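Local coordinates for hemolysin-related protein (Vibrio cholerae serotype O1, PDB 6MLT) that serves as a secreted, calcium-binding protein of the biofilm matrix and probably helps biofilms adhere by binding carbohydrates, at residues S28-M32 with N551-F555; I513-G518 with L537-D543. Residues are numbered along the deposited sequence.

Contact 1. Residues S28-M32 with N551-F555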
ATOM      1  N   SER A  28      -8.330 -20.790  27.996  1.00 23.29           N
ATOM      2  CA  SER A  28      -7.542 -20.137  26.948  1.00 21.32           C
ATOM      3  C   SER A  28      -8.456 -19.137  26.257  1.00 19.40           C
ATOM      4  O   SER A  28      -9.086 -19.437  25.242  1.00 19.85           O
ATOM      5  CB  SER A  28      -6.985 -21.165  25.971  1.00 22.39           C
ATOM      6  OG  SER A  28      -6.213 -20.548  24.955  1.00 22.20           O
ATOM      7  N   ASN A  29      -8.544 -17.930  26.819  1.00 20.87           N
ATOM      8  CA  ASN A  29      -9.533 -16.972  26.338  1.00 22.07           C
ATOM      9  C   ASN A  29      -8.985 -15.551  26.244  1.00 21.32           C
ATOM     10  O   ASN A  29      -9.773 -14.602  26.152  1.00 22.79           O
ATOM     11  CB  ASN A  29     -10.765 -16.984  27.249  1.00 22.65           C
ATOM     12  CG  ASN A  29     -10.419 -16.669  28.682  1.00 23.54           C
ATOM     13  OD1 ASN A  29      -9.284 -16.318  28.993  1.00 23.31           O
ATOM     14  ND2 ASN A  29     -11.400 -16.783  29.564  1.00 27.61           N
ATOM     15  N   GLN A  30      -7.666 -15.380  26.271  1.00 18.55           N
ATOM     16  CA  GLN A  30      -7.011 -14.085  26.120  1.00 18.80           C
ATOM     17  C   GLN A  30      -6.434 -13.981  24.716  1.00 18.10           C
ATOM     18  O   GLN A  30      -5.950 -14.975  24.168  1.00 19.46           O
ATOM     19  CB  GLN A  30      -5.880 -13.922  27.141  1.00 18.37           C
ATOM     20  CG  GLN A  30      -6.254 -14.227  28.587  1.00 21.02           C
ATOM     21  CD  GLN A  30      -7.073 -13.118  29.222  1.00 23.91           C
ATOM     22  OE1 GLN A  30      -6.717 -11.945  29.139  1.00 23.79           O
ATOM     23  NE2 GLN A  30      -8.178 -13.486  29.857  1.00 25.35           N
ATOM     24  N   VAL A  31      -6.470 -12.782  24.135  1.00 16.56           N
ATOM     25  CA  VAL A  31      -5.932 -12.573  22.792  1.00 15.22           C
ATOM     26  C   VAL A  31      -5.108 -11.294  22.784  1.00 16.73           C
ATOM     27  O   VAL A  31      -5.541 -10.260  23.308  1.00 17.62           O
ATOM     28  CB  VAL A  31      -7.048 -12.518  21.729  1.00 15.54           C
ATOM     29  CG1 VAL A  31      -6.453 -12.475  20.338  1.00 17.06           C
ATOM     30  CG2 VAL A  31      -7.968 -13.726  21.865  1.00 15.76           C
ATOM     31  N   MET A  32      -3.906 -11.364  22.196  1.00 17.05           N
ATOM     32  CA  MET A  32      -3.023 -10.203  22.145  1.00 16.72           C
ATOM     33  C   MET A  32      -2.224 -10.165  20.843  1.00 21.38           C
ATOM     34  O   MET A  32      -1.125  -9.600  20.805  1.00 22.16           O
ATOM     35  CB  MET A  32      -2.091 -10.193  23.376  1.00 18.67           C
ATOM     36  CG  MET A  32      -1.407  -8.848  23.639  1.00 20.84           C
ATOM     37  SD  MET A  32      -1.000  -8.589  25.389  1.00 21.97           S
ATOM     38  CE  MET A  32      -0.047 -10.072  25.751  1.00 22.32           C
ATOM     39  N   ASN A 551     -11.768  -6.423  29.512  1.00 19.97           N
ATOM     40  CA  ASN A 551     -12.422  -7.501  28.783  1.00 19.23           C
ATOM     41  C   ASN A 551     -11.364  -8.428  28.201  1.00 21.67           C
ATOM     42  O   ASN A 551     -10.161  -8.161  28.278  1.00 18.70           O
ATOM     43  CB  ASN A 551     -13.348  -6.942  27.693  1.00 22.38           C
ATOM     44  CG  ASN A 551     -12.614  -6.080  26.668  1.00 22.77           C
ATOM     45  OD1 ASN A 551     -11.618  -5.434  26.979  1.00 21.66           O
ATOM     46  ND2 ASN A 551     -13.113  -6.071  25.439  1.00 24.33           N
ATOM     47  N   HIS A 552     -11.827  -9.547  27.643  1.00 19.75           N
ATOM     48  CA  HIS A 552     -10.938 -10.512  27.014  1.00 20.66           C
ATOM     49  C   HIS A 552     -11.671 -11.215  25.882  1.00 21.54           C
ATOM     50  O   HIS A 552     -12.870 -11.479  25.976  1.00 18.78           O
ATOM     51  CB  HIS A 552     -10.409 -11.544  28.020  1.00 21.93           C
ATOM     52  CG  HIS A 552     -11.482 -12.377  28.661  1.00 24.77           C
ATOM     53  ND1 HIS A 552     -12.042 -12.060  29.881  1.00 25.75           N
ATOM     54  CD2 HIS A 552     -12.066 -13.535  28.270  1.00 24.72           C
ATOM     55  CE1 HIS A 552     -12.934 -12.980  30.207  1.00 27.08           C
ATOM     56  NE2 HIS A 552     -12.971 -13.884  29.244  1.00 26.22           N
ATOM     57  N   GLY A 553     -10.935 -11.514  24.810  1.00 19.18           N
ATOM     58  CA  GLY A 553     -11.444 -12.278  23.685  1.00 19.01           C
ATOM     59  C   GLY A 553     -11.393 -11.466  22.404  1.00 20.49           C
ATOM     60  O   GLY A 553     -10.388 -10.809  22.107  1.00 20.05           O
ATOM     61  N   VAL A 554     -12.485 -11.518  21.651  1.00 19.33           N
ATOM     62  CA  VAL A 554     -12.604 -10.843  20.359  1.00 18.90           C
ATOM     63  C   VAL A 554     -13.919 -10.081  20.357  1.00 19.08           C
ATOM     64  O   VAL A 554     -14.971 -10.652  20.669  1.00 20.00           O
ATOM     65  CB  VAL A 554     -12.551 -11.838  19.183  1.00 19.61           C
ATOM     66  CG1 VAL A 554     -12.674 -11.100  17.847  1.00 19.48           C
ATOM     67  CG2 VAL A 554     -11.263 -12.649  19.225  1.00 20.66           C
ATOM     68  N   PHE A 555     -13.859  -8.811  19.982  1.00 20.04           N
ATOM     69  CA  PHE A 555     -15.016  -7.930  20.005  1.00 20.84           C
ATOM     70  C   PHE A 555     -15.150  -7.275  18.641  1.00 20.74           C
ATOM     71  O   PHE A 555     -14.184  -6.709  18.121  1.00 18.40           O
ATOM     72  CB  PHE A 555     -14.885  -6.897  21.131  1.00 22.15           C
ATOM     73  CG  PHE A 555     -14.959  -7.519  22.495  1.00 22.53           C
ATOM     74  CD1 PHE A 555     -13.893  -8.246  22.992  1.00 27.72           C
ATOM     75  CD2 PHE A 555     -16.114  -7.439  23.246  1.00 20.41           C
ATOM     76  CE1 PHE A 555     -13.973  -8.861  24.231  1.00 28.66           C
ATOM     77  CE2 PHE A 555     -16.196  -8.052  24.481  1.00 23.14           C
ATOM     78  CZ  PHE A 555     -15.124  -8.761  24.970  1.00 25.25           C
TER
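At a seam between two blades of a beta-propeller, the start of one sheet (28-30) meets the strand 553-559 of the next, with CA atoms nearest at Gln-30 and Gly-553, 5.4 Å apart. His-552 takes the largest share of the contact between the two segments. Its ring edge receives the carbonyl of Asn-29, with Asn-29 O 3.3 Å from His-552 CD2, while Gln-30 NE2 lies 3.5 Å from His-552 CB. Asn-29 ND2 and His-552 NE2 are also 3.3 Å apart, but the angle is too poor for a hydrogen bond. An imidazole suits this place because it is flat enough to fit beside the backbone and still offers a nitrogen, ND1, to Asp-543. Gln-30 is similarly two-ended: NE2 donates to Asn-29 OD1 (3.2 Å) and OE1 accepts from the backbone of Asp-543.

Asn-29 and Gln-30 form a classic beta bulge opposite Phe-62 in strand 56-63. The propeller is closed in the velcro manner, since the N-terminal strand 13-19 pairs with 553-559 and completes the last blade; the chain then crosses directly into the first blade through 28-30. Gly-553 is explained by its backbone, for at phi 119° and psi -135° a CB would collide with the carbonyl of His-552. Val-31 CB lies 3.8 Å from Gly-553 O. Beyond it, the branched, apolar side chains of Val-31 and Val-554 meet loosely, CG2 to CG2, at 4.4 Å, and Val-554 continues onto Val-59 and Ile-538 between the blades.

Contact 2. Residues I513-G518 with L537-D543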
ATOM      1  N   ILE A 513     -13.745   3.157  22.367  1.00 21.21           N
ATOM      2  CA  ILE A 513     -14.341   1.876  22.730  1.00 23.52           C
ATOM      3  C   ILE A 513     -13.504   1.279  23.847  1.00 22.08           C
ATOM      4  O   ILE A 513     -12.284   1.144  23.699  1.00 19.41           O
ATOM      5  CB  ILE A 513     -14.398   0.919  21.523  1.00 22.00           C
ATOM      6  CG1 ILE A 513     -15.402   1.433  20.490  1.00 23.12           C
ATOM      7  CG2 ILE A 513     -14.747  -0.506  21.963  1.00 26.49           C
ATOM      8  CD1 ILE A 513     -15.373   0.685  19.165  1.00 21.58           C
ATOM      9  N   ALA A 514     -14.149   0.921  24.958  1.00 20.22           N
ATOM     10  CA  ALA A 514     -13.444   0.264  26.048  1.00 20.34           C
ATOM     11  C   ALA A 514     -12.948  -1.102  25.583  1.00 20.81           C
ATOM     12  O   ALA A 514     -13.742  -1.944  25.151  1.00 23.21           O
ATOM     13  CB  ALA A 514     -14.361   0.120  27.261  1.00 21.76           C
ATOM     14  N   ASN A 515     -11.639  -1.317  25.679  1.00 19.78           N
ATOM     15  CA  ASN A 515     -11.012  -2.540  25.184  1.00 17.65           C
ATOM     16  C   ASN A 515      -9.610  -2.600  25.768  1.00 19.47           C
ATOM     17  O   ASN A 515      -8.791  -1.716  25.491  1.00 20.38           O
ATOM     18  CB  ASN A 515     -10.972  -2.543  23.654  1.00 18.85           C
ATOM     19  CG  ASN A 515     -10.599  -3.896  23.072  1.00 19.51           C
ATOM     20  OD1 ASN A 515     -11.393  -4.835  23.096  1.00 18.48           O
ATOM     21  ND2 ASN A 515      -9.391  -3.992  22.528  1.00 17.35           N
ATOM     22  N   SER A 516      -9.333  -3.619  26.581  1.00 17.44           N
ATOM     23  CA  SER A 516      -8.093  -3.666  27.343  1.00 17.94           C
ATOM     24  C   SER A 516      -7.080  -4.620  26.720  1.00 18.92           C
ATOM     25  O   SER A 516      -7.434  -5.586  26.036  1.00 17.89           O
ATOM     26  CB  SER A 516      -8.347  -4.082  28.793  1.00 17.92           C
ATOM     27  OG  SER A 516      -8.994  -5.343  28.882  1.00 18.62           O
ATOM     28  N   SER A 517      -5.805  -4.339  26.988  1.00 20.16           N
ATOM     29  CA  SER A 517      -4.715  -5.209  26.567  1.00 21.20           C
ATOM     30  C   SER A 517      -3.443  -4.854  27.323  1.00 19.42           C
ATOM     31  O   SER A 517      -3.171  -3.672  27.576  1.00 17.94           O
ATOM     32  CB  SER A 517      -4.467  -5.099  25.056  1.00 19.88           C
ATOM     33  OG  SER A 517      -3.387  -5.944  24.673  1.00 17.96           O
ATOM     34  N   GLY A 518      -2.664  -5.880  27.676  1.00 17.39           N
ATOM     35  CA  GLY A 518      -1.290  -5.644  28.088  1.00 18.32           C
ATOM     36  C   GLY A 518      -0.471  -4.992  26.994  1.00 19.72           C
ATOM     37  O   GLY A 518       0.515  -4.304  27.286  1.00 21.70           O
ATOM     38  N   LEU A 537     -15.676  -3.717  12.547  1.00 18.54           N
ATOM     39  CA  LEU A 537     -14.467  -3.323  13.263  1.00 18.31           C
ATOM     40  C   LEU A 537     -14.127  -4.413  14.276  1.00 17.85           C
ATOM     41  O   LEU A 537     -14.893  -4.648  15.219  1.00 17.48           O
ATOM     42  CB  LEU A 537     -14.671  -1.988  13.971  1.00 18.85           C
ATOM     43  CG  LEU A 537     -13.641  -1.598  15.037  1.00 20.70           C
ATOM     44  CD1 LEU A 537     -12.246  -1.497  14.440  1.00 21.41           C
ATOM     45  CD2 LEU A 537     -14.037  -0.289  15.705  1.00 24.60           C
ATOM     46  N   ILE A 538     -12.974  -5.055  14.092  1.00 17.00           N
ATOM     47  CA  ILE A 538     -12.575  -6.240  14.854  1.00 17.55           C
ATOM     48  C   ILE A 538     -11.385  -5.884  15.735  1.00 18.95           C
ATOM     49  O   ILE A 538     -10.384  -5.351  15.240  1.00 18.65           O
ATOM     50  CB  ILE A 538     -12.208  -7.403  13.916  1.00 18.39           C
ATOM     51  CG1 ILE A 538     -13.374  -7.731  12.977  1.00 21.38           C
ATOM     52  CG2 ILE A 538     -11.803  -8.648  14.728  1.00 18.19           C
ATOM     53  CD1 ILE A 538     -12.957  -7.993  11.552  1.00 21.97           C
ATOM     54  N   MET A 539     -11.464  -6.223  17.024  1.00 16.53           N
ATOM     55  CA  MET A 539     -10.357  -5.976  17.935  1.00 21.01           C
ATOM     56  C   MET A 539     -10.247  -7.106  18.948  1.00 17.70           C
ATOM     57  O   MET A 539     -11.229  -7.782  19.270  1.00 17.72           O
ATOM     58  CB  MET A 539     -10.509  -4.628  18.659  1.00 23.22           C
ATOM     59  CG  MET A 539     -11.696  -4.532  19.585  1.00 24.27           C
ATOM     60  SD  MET A 539     -11.991  -2.836  20.141  1.00 22.89           S
ATOM     61  CE  MET A 539     -12.601  -2.095  18.627  1.00 19.95           C
ATOM     62  N   VAL A 540      -9.034  -7.303  19.451  1.00 18.55           N
ATOM     63  CA  VAL A 540      -8.750  -8.364  20.410  1.00 16.84           C
ATOM     64  C   VAL A 540      -8.488  -7.738  21.772  1.00 18.19           C
ATOM     65  O   VAL A 540      -8.083  -6.577  21.878  1.00 16.20           O
ATOM     66  CB  VAL A 540      -7.563  -9.230  19.941  1.00 17.59           C
ATOM     67  CG1 VAL A 540      -7.839  -9.778  18.549  1.00 18.12           C
ATOM     68  CG2 VAL A 540      -6.263  -8.425  19.955  1.00 18.66           C
ATOM     69  N   ALA A 541      -8.734  -8.517  22.823  1.00 15.70           N
ATOM     70  CA  ALA A 541      -8.665  -7.999  24.179  1.00 17.35           C
ATOM     71  C   ALA A 541      -8.149  -9.069  25.127  1.00 17.39           C
ATOM     72  O   ALA A 541      -8.302 -10.274  24.888  1.00 19.75           O
ATOM     73  CB  ALA A 541     -10.032  -7.504  24.662  1.00 17.25           C
ATOM     74  N   ASN A 542      -7.545  -8.602  26.216  1.00 16.75           N
ATOM     75  CA  ASN A 542      -7.092  -9.462  27.292  1.00 18.49           C
ATOM     76  C   ASN A 542      -7.155  -8.666  28.584  1.00 17.91           C
ATOM     77  O   ASN A 542      -7.047  -7.434  28.575  1.00 18.10           O
ATOM     78  CB  ASN A 542      -5.675  -9.981  27.033  1.00 17.56           C
ATOM     79  CG  ASN A 542      -4.698  -8.861  26.760  1.00 19.18           C
ATOM     80  OD1 ASN A 542      -4.168  -8.246  27.688  1.00 20.12           O
ATOM     81  ND2 ASN A 542      -4.462  -8.580  25.482  1.00 17.45           N
ATOM     82  N   ASP A 543      -7.318  -9.380  29.698  1.00 18.39           N
ATOM     83  CA  ASP A 543      -7.507  -8.731  30.988  1.00 19.08           C
ATOM     84  C   ASP A 543      -6.717  -9.418  32.094  1.00 20.60           C
ATOM     85  O   ASP A 543      -7.081  -9.314  33.273  1.00 20.89           O
ATOM     86  CB  ASP A 543      -8.996  -8.676  31.362  1.00 20.65           C
ATOM     87  CG  ASP A 543      -9.657 -10.043  31.373  1.00 26.76           C
ATOM     88  OD1 ASP A 543      -8.944 -11.064  31.278  1.00 24.86           O
ATOM     89  OD2 ASP A 543     -10.906 -10.089  31.482  1.00 27.13           O
TER
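Ile-513, near the end of its strand, points toward the other segment and reaches with CD1 to Leu-537 CD2 (3.8 Å) and Met-539 CE (4.0 Å), a small apolar patch to which its long, branched chain is well suited. Past Ala-514, which faces away, the contact turns polar. Asn-515 lays its amide beside the thioether, with CG 3.4 Å from Met-539 SD, and donates from ND2 to Val-540 O (3.0 Å); its OD1 accepts from Asn-551. Ser-516 uses its backbone like a strand residue: its O accepts from Asn-542 N (3.0 Å) and lies 3.3 Å from Ala-541 CA in a weaker CA-H...O contact. A side chain as short as serine's holds OG close to the main chain, 2.9 Å from Asn-542 O.

Both ends of the Asn-542 carboxamide are used: ND2 donates to Val-31 O and to Ser-517 OG (3.0 Å), a hydroxyl also bonded to Glu-522, while OD1 accepts from Gly-518 N (2.8 Å), so an amide here replaces further backbone pairing.

The runs, from successive propeller blades, differ by 44° in end-to-end direction and close toward Ser-517 and Asn-542, whose CA atoms are 4.9 Å apart. Strand 509-514 edges one blade, with Met-499 of its partner 498-502 packing on Leu-537 and Met-539; strand 536-541 lies inside the next, between 525-527 and 553-559, whose Tyr-557 covers Ile-513 and Met-539.

The two contacts join three successive blades around the last one: contact 1 ties it to the first blade, contact 2 to the blade before it, and strands 553-559 and 536-541 are neighbours in its sheet. Along the chain, contact 2 is nested within the loop that contact 1 closes. Their centres are 7 Å apart, and Asp-543 bridges them, with its N 2.7 Å from Gln-30 OE1 and its OD2 2.8 Å from His-552 ND1, both probable hydrogen bonds; Asn-542 also links to Val-31. Neither contact holds a metal: the side chain of Val-554 is about 14 Å from a bound calcium ion, and that of Leu-537 about 14 Å from a sodium ion.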